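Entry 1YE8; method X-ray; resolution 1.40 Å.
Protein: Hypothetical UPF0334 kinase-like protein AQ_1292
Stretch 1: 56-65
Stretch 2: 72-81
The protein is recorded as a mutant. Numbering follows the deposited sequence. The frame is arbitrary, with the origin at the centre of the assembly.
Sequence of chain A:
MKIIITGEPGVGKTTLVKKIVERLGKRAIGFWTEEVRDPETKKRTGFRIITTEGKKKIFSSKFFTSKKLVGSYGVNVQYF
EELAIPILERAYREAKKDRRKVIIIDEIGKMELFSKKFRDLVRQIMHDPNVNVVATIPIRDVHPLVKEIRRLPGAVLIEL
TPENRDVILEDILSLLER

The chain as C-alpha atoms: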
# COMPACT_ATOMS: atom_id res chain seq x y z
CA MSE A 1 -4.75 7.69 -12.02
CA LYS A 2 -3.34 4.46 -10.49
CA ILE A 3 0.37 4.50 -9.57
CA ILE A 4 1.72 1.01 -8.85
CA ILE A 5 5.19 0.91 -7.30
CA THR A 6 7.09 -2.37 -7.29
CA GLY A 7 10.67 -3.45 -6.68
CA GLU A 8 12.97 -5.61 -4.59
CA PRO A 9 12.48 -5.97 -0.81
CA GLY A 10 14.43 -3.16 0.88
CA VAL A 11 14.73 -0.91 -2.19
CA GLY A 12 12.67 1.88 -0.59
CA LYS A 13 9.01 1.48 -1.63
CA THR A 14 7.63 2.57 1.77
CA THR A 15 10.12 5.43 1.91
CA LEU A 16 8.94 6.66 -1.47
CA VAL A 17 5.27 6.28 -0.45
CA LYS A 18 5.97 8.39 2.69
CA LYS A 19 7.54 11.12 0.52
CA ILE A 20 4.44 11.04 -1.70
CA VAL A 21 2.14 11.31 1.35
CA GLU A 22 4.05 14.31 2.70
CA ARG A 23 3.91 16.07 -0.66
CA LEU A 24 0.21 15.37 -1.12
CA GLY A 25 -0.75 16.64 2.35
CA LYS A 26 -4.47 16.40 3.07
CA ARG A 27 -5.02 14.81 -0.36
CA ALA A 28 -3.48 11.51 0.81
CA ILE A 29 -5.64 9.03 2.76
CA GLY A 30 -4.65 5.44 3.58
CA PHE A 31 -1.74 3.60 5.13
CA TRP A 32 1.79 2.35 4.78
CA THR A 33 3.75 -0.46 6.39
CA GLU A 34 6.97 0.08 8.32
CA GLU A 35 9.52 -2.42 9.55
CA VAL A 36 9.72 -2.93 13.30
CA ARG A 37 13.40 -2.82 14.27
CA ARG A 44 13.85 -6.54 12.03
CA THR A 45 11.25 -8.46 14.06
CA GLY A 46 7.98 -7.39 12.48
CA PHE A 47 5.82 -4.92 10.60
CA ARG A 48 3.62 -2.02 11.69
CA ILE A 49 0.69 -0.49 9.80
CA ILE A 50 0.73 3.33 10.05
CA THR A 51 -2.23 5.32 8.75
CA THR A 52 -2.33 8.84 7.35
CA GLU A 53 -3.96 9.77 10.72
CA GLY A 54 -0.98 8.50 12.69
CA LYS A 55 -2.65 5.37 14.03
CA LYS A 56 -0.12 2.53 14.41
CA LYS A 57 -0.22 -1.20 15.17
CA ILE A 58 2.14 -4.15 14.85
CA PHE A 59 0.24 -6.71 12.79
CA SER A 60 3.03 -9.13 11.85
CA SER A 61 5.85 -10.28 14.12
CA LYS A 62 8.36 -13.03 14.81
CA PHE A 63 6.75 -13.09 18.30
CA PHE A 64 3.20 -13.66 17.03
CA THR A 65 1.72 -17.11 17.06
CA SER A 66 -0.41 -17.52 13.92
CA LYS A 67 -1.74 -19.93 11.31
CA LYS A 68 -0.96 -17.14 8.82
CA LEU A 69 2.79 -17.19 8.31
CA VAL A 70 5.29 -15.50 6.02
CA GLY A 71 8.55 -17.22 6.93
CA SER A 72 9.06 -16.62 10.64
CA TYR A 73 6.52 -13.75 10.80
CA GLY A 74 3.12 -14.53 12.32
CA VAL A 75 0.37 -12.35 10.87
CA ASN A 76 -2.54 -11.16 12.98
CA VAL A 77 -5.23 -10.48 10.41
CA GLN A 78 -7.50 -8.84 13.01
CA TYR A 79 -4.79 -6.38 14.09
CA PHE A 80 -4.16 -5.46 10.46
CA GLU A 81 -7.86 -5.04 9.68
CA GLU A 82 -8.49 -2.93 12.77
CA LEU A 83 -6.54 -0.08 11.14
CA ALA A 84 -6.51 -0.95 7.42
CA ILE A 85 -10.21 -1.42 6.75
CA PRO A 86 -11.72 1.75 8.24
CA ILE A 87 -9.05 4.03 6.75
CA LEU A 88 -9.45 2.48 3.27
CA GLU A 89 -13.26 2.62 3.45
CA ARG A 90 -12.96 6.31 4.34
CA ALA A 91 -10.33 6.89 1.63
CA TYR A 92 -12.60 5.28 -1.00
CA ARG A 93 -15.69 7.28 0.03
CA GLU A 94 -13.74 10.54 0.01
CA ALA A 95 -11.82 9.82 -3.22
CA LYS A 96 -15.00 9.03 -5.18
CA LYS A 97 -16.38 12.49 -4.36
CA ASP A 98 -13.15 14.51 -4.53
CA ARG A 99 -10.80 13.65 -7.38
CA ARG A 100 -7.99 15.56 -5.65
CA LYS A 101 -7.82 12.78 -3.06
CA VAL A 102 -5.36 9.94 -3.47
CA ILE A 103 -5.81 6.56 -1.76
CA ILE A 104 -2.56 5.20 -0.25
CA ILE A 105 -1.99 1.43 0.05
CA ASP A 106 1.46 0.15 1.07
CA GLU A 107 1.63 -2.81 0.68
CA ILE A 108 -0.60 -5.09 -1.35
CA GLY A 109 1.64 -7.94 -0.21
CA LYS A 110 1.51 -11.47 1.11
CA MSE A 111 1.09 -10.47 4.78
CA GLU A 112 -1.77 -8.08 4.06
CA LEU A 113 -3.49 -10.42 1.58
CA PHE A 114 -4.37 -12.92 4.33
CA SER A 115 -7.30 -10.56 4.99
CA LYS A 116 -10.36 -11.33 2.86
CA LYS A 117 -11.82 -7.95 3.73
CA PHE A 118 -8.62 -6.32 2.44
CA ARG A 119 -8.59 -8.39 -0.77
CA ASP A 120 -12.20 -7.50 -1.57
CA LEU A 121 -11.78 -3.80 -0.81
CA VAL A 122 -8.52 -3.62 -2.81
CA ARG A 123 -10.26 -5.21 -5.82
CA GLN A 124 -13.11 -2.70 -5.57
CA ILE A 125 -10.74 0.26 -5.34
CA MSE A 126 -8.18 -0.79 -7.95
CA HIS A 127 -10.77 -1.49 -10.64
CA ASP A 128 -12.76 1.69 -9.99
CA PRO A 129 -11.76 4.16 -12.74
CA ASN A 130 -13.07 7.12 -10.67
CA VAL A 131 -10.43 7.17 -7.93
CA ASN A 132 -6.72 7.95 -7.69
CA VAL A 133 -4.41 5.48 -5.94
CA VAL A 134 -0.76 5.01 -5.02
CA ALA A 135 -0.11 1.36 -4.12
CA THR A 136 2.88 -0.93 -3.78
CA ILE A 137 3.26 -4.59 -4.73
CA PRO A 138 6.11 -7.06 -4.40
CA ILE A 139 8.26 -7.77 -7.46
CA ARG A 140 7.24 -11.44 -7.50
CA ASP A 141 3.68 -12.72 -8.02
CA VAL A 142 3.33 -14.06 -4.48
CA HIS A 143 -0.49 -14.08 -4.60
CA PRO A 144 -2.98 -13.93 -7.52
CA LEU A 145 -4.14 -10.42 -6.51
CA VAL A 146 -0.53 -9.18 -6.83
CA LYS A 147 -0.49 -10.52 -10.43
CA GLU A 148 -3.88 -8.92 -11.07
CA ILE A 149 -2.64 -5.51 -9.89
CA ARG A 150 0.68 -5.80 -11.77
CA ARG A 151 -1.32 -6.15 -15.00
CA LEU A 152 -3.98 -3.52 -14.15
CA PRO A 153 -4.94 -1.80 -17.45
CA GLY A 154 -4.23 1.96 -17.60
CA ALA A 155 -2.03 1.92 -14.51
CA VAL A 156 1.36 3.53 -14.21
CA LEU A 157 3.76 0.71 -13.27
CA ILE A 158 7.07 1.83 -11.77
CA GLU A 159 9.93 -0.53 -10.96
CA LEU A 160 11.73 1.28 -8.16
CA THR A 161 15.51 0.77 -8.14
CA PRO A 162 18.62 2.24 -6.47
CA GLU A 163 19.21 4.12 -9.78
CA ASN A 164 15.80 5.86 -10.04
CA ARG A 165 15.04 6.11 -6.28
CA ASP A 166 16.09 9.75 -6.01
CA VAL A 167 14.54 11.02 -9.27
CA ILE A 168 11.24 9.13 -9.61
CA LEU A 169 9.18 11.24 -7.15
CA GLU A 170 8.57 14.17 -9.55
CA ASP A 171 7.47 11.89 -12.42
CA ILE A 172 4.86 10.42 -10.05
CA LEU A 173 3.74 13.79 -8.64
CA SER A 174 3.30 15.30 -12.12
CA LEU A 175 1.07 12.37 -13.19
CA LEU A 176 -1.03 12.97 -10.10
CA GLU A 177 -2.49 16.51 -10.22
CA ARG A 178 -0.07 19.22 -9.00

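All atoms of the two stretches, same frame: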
# COMPACT_ATOMS: atom_id res chain seq x y z
N LYS A 56 -1.17 3.54 14.61
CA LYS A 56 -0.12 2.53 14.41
C LYS A 56 -0.42 1.23 15.14
O LYS A 56 -0.95 1.24 16.26
CB LYS A 56 1.24 3.06 14.89
CG LYS A 56 1.58 4.46 14.43
CD LYS A 56 2.86 4.95 15.06
CE LYS A 56 3.04 6.41 14.75
NZ LYS A 56 3.17 6.66 13.29
N LYS A 57 -0.08 0.10 14.51
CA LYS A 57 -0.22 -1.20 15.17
C LYS A 57 0.68 -2.23 14.52
O LYS A 57 0.70 -2.35 13.29
CB LYS A 57 -1.67 -1.70 15.12
CG LYS A 57 -1.89 -2.93 16.00
CD LYS A 57 -3.37 -3.23 16.22
CE LYS A 57 -4.05 -2.15 17.01
NZ LYS A 57 -3.55 -2.08 18.40
N ILE A 58 1.40 -2.99 15.35
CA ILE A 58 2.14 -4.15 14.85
C ILE A 58 1.15 -5.24 14.49
O ILE A 58 0.39 -5.71 15.35
CB ILE A 58 3.17 -4.68 15.88
CG1 ILE A 58 4.23 -3.61 16.16
CG2 ILE A 58 3.82 -5.97 15.36
CD1 ILE A 58 5.23 -3.98 17.28
N PHE A 59 1.14 -5.65 13.23
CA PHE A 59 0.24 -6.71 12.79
C PHE A 59 0.95 -7.99 12.33
O PHE A 59 0.31 -8.99 12.07
CB PHE A 59 -0.70 -6.22 11.68
CG PHE A 59 -0.02 -5.98 10.33
CD1 PHE A 59 0.57 -4.76 10.04
CD2 PHE A 59 -0.02 -6.98 9.37
CE1 PHE A 59 1.19 -4.53 8.79
CE2 PHE A 59 0.61 -6.76 8.12
CZ PHE A 59 1.21 -5.52 7.84
N SER A 60 2.28 -7.95 12.23
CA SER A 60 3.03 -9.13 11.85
C SER A 60 4.32 -9.11 12.64
O SER A 60 4.97 -8.08 12.72
CB SER A 60 3.34 -9.08 10.35
OG SER A 60 4.16 -10.16 9.97
N SER A 61 4.67 -10.24 13.25
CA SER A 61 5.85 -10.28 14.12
C SER A 61 6.39 -11.68 14.25
O SER A 61 5.63 -12.65 14.25
CB SER A 61 5.50 -9.74 15.53
OG SER A 61 6.63 -9.80 16.42
N LYS A 62 7.71 -11.78 14.40
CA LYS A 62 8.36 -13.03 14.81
C LYS A 62 7.85 -13.54 16.17
O LYS A 62 7.95 -14.73 16.44
CB LYS A 62 9.88 -12.87 14.80
CG LYS A 62 10.42 -12.59 13.41
CD LYS A 62 11.93 -12.63 13.34
CE LYS A 62 12.34 -12.46 11.91
NZ LYS A 62 13.66 -13.05 11.62
N PHE A 63 7.29 -12.65 17.01
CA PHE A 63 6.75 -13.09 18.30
C PHE A 63 5.31 -13.59 18.21
O PHE A 63 4.81 -14.20 19.17
CB PHE A 63 6.76 -11.95 19.32
CG PHE A 63 8.12 -11.42 19.66
CD1 PHE A 63 9.08 -12.24 20.26
CD2 PHE A 63 8.43 -10.08 19.43
CE1 PHE A 63 10.34 -11.73 20.60
CE2 PHE A 63 9.69 -9.56 19.76
CZ PHE A 63 10.65 -10.39 20.35
N PHE A 64 4.62 -13.32 17.10
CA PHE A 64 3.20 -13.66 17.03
C PHE A 64 2.97 -15.10 16.63
O PHE A 64 3.44 -15.55 15.57
CB PHE A 64 2.49 -12.80 15.98
CG PHE A 64 2.24 -11.37 16.38
CD1 PHE A 64 2.59 -10.86 17.62
CD2 PHE A 64 1.65 -10.51 15.44
CE1 PHE A 64 2.36 -9.52 17.95
CE2 PHE A 64 1.39 -9.19 15.76
CZ PHE A 64 1.74 -8.68 17.01
N THR A 65 2.21 -15.81 17.45
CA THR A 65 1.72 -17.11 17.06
C THR A 65 0.55 -16.96 16.09
O THR A 65 -0.42 -16.25 16.39
CB THR A 65 1.28 -17.86 18.32
OG1 THR A 65 2.44 -18.07 19.14
CG2 THR A 65 0.75 -19.25 17.96
N SER A 72 9.14 -16.58 9.19
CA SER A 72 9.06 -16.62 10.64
C SER A 72 8.07 -15.60 11.21
O SER A 72 7.89 -15.53 12.43
CB SER A 72 10.44 -16.39 11.26
OG SER A 72 10.90 -15.10 10.97
N TYR A 73 7.46 -14.79 10.35
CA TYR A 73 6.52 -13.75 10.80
C TYR A 73 5.10 -14.29 10.91
O TYR A 73 4.55 -14.76 9.92
CB TYR A 73 6.52 -12.58 9.81
CG TYR A 73 7.86 -11.89 9.71
CD1 TYR A 73 8.22 -10.91 10.62
CD2 TYR A 73 8.78 -12.27 8.74
CE1 TYR A 73 9.48 -10.29 10.56
CE2 TYR A 73 10.02 -11.65 8.66
CZ TYR A 73 10.36 -10.67 9.57
OH TYR A 73 11.59 -10.06 9.51
N GLY A 74 4.52 -14.21 12.10
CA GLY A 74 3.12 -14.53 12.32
C GLY A 74 2.27 -13.30 12.06
O GLY A 74 2.58 -12.23 12.57
N VAL A 75 1.24 -13.46 11.24
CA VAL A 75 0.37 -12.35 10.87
C VAL A 75 -0.95 -12.40 11.64
O VAL A 75 -1.66 -13.43 11.63
CB VAL A 75 0.07 -12.34 9.36
CG1 VAL A 75 -0.87 -11.19 8.99
CG2 VAL A 75 1.36 -12.25 8.55
N ASN A 76 -1.26 -11.30 12.31
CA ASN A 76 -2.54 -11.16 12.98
C ASN A 76 -3.47 -10.34 12.09
O ASN A 76 -3.35 -9.09 11.99
CB ASN A 76 -2.37 -10.52 14.35
CG ASN A 76 -3.64 -10.56 15.16
OD1 ASN A 76 -4.72 -10.26 14.64
ND2 ASN A 76 -3.53 -10.93 16.45
N VAL A 77 -4.34 -11.07 11.39
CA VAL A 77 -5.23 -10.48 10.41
C VAL A 77 -6.14 -9.43 11.06
O VAL A 77 -6.42 -8.39 10.47
CB VAL A 77 -6.05 -11.57 9.69
CG1 VAL A 77 -7.22 -10.98 8.89
CG2 VAL A 77 -5.13 -12.41 8.82
N GLN A 78 -6.61 -9.72 12.27
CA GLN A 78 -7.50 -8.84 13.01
C GLN A 78 -6.79 -7.52 13.36
O GLN A 78 -7.38 -6.44 13.20
CB GLN A 78 -8.04 -9.55 14.26
CG GLN A 78 -9.07 -10.67 13.94
CD GLN A 78 -8.48 -11.87 13.17
OE1 GLN A 78 -9.08 -12.34 12.20
NE2 GLN A 78 -7.30 -12.36 13.61
N TYR A 79 -5.53 -7.59 13.79
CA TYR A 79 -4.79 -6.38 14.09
C TYR A 79 -4.60 -5.52 12.84
O TYR A 79 -4.71 -4.31 12.90
CB TYR A 79 -3.40 -6.70 14.66
CG TYR A 79 -3.39 -7.27 16.07
CD1 TYR A 79 -4.56 -7.43 16.81
CD2 TYR A 79 -2.18 -7.61 16.66
CE1 TYR A 79 -4.52 -7.93 18.12
CE2 TYR A 79 -2.13 -8.10 17.96
CZ TYR A 79 -3.30 -8.27 18.68
OH TYR A 79 -3.21 -8.78 19.97
N PHE A 80 -4.31 -6.18 11.72
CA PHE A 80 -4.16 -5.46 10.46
C PHE A 80 -5.47 -4.78 10.08
O PHE A 80 -5.50 -3.58 9.77
CB PHE A 80 -3.70 -6.43 9.36
CG PHE A 80 -3.69 -5.81 7.99
CD1 PHE A 80 -2.72 -4.88 7.66
CD2 PHE A 80 -4.63 -6.16 7.04
CE1 PHE A 80 -2.69 -4.27 6.40
CE2 PHE A 80 -4.62 -5.58 5.76
CZ PHE A 80 -3.64 -4.63 5.45
N GLU A 81 -6.56 -5.54 10.11
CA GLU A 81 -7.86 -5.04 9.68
C GLU A 81 -8.36 -3.90 10.54
O GLU A 81 -9.02 -3.00 10.04
CB GLU A 81 -8.90 -6.18 9.69
CG GLU A 81 -8.72 -7.16 8.55
CD GLU A 81 -9.68 -8.34 8.58
OE1 GLU A 81 -10.36 -8.58 9.60
OE2 GLU A 81 -9.73 -9.07 7.57
O HOH W 1 5.96 -16.32 14.55

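Gly74 sits where the chain of the first stretch turns back over the second, and the coordinates leave no room there for a side chain: an ideal CB on Gly74 would lie 2.0 Å from Phe64 O, a clash. The bare CA instead comes within 3.4 Å of that carbonyl (Gly74 CA to Phe64 O), in a CA-H...O contact with an angle of 159° at the hydrogen. Gly74 also pairs with Ser61 in the short antiparallel ladder between strands 56-61 and 73-75, whose directions differ by 140°. Ser61 N donates to Gly74 O at 3.0 Å and Gly74 N donates to Ser61 O at 2.9 Å, so this one pair carries both hydrogen bonds of a narrow ring. One residue along, Ser60 and Val75 form the non-hydrogen-bonded pair, with CA atoms 4.3 Å apart; their side chains lie on the same face of the sheet, Ser60 OG being 3.8 Å from Val75 CG2. Ser60 CA also approaches Gly74 O at 3.2 Å. Ser60 OG packs 3.4 Å from Tyr73 CB and is buried without a polar partner anywhere in the model.

The last backbone link, Asn76 N to Phe59 O at 2.8 Å, is nearly straight at 164° and falls exactly where the second stretch changes from strand to helix. Asn76 is the N-cap: its OD1 accepts from Tyr79 N at 2.9 Å, so the residue ties its main chain to the strand and its side chain to the first turn of the helix.

That helix runs at 148° to strand 56-61 and brings two aromatic residues to it. Phe80 directs its ring edge toward the face of the buried Phe59 ring, centroids 4.9 Å apart and planes at 50°, while Phe59 CD2 touches Phe80 CB at 3.7 Å. Val75 CG1 lies at the edge of the Phe59 ring, 4.3 Å from Phe59 CD2. Tyr79, more exposed, turns its edge toward the face of Phe64 in an offset arrangement, with planes at 79° and Phe64 CE2 4.0 Å from Tyr79 CD2. The aliphatic part of Lys57 also rests on Tyr79, Lys57 CD lying 3.8 Å from Tyr79 CB; Lys57 NZ stands over the ring but 5.8 Å from its centroid, at most a weak cation-pi attraction.

At the other end, a type I turn from Ser61 to Phe64 reverses the first stretch. Ser61 O accepts from Phe64 N at 3.1 Å as well as from Gly74 N, and Ser61 OG accepts from Phe63 N at 3.0 Å, so Ser61 braces both turn and ladder. Lys62 lays its chain across Tyr73, with Lys62 CG over the ring face 4.2 Å from the centroid, and its CE reaches 3.2 Å from Ser72 OG. Water 1 joins the two stretches here, 2.8 Å from Phe64 O and 3.0 Å from Ser72 O.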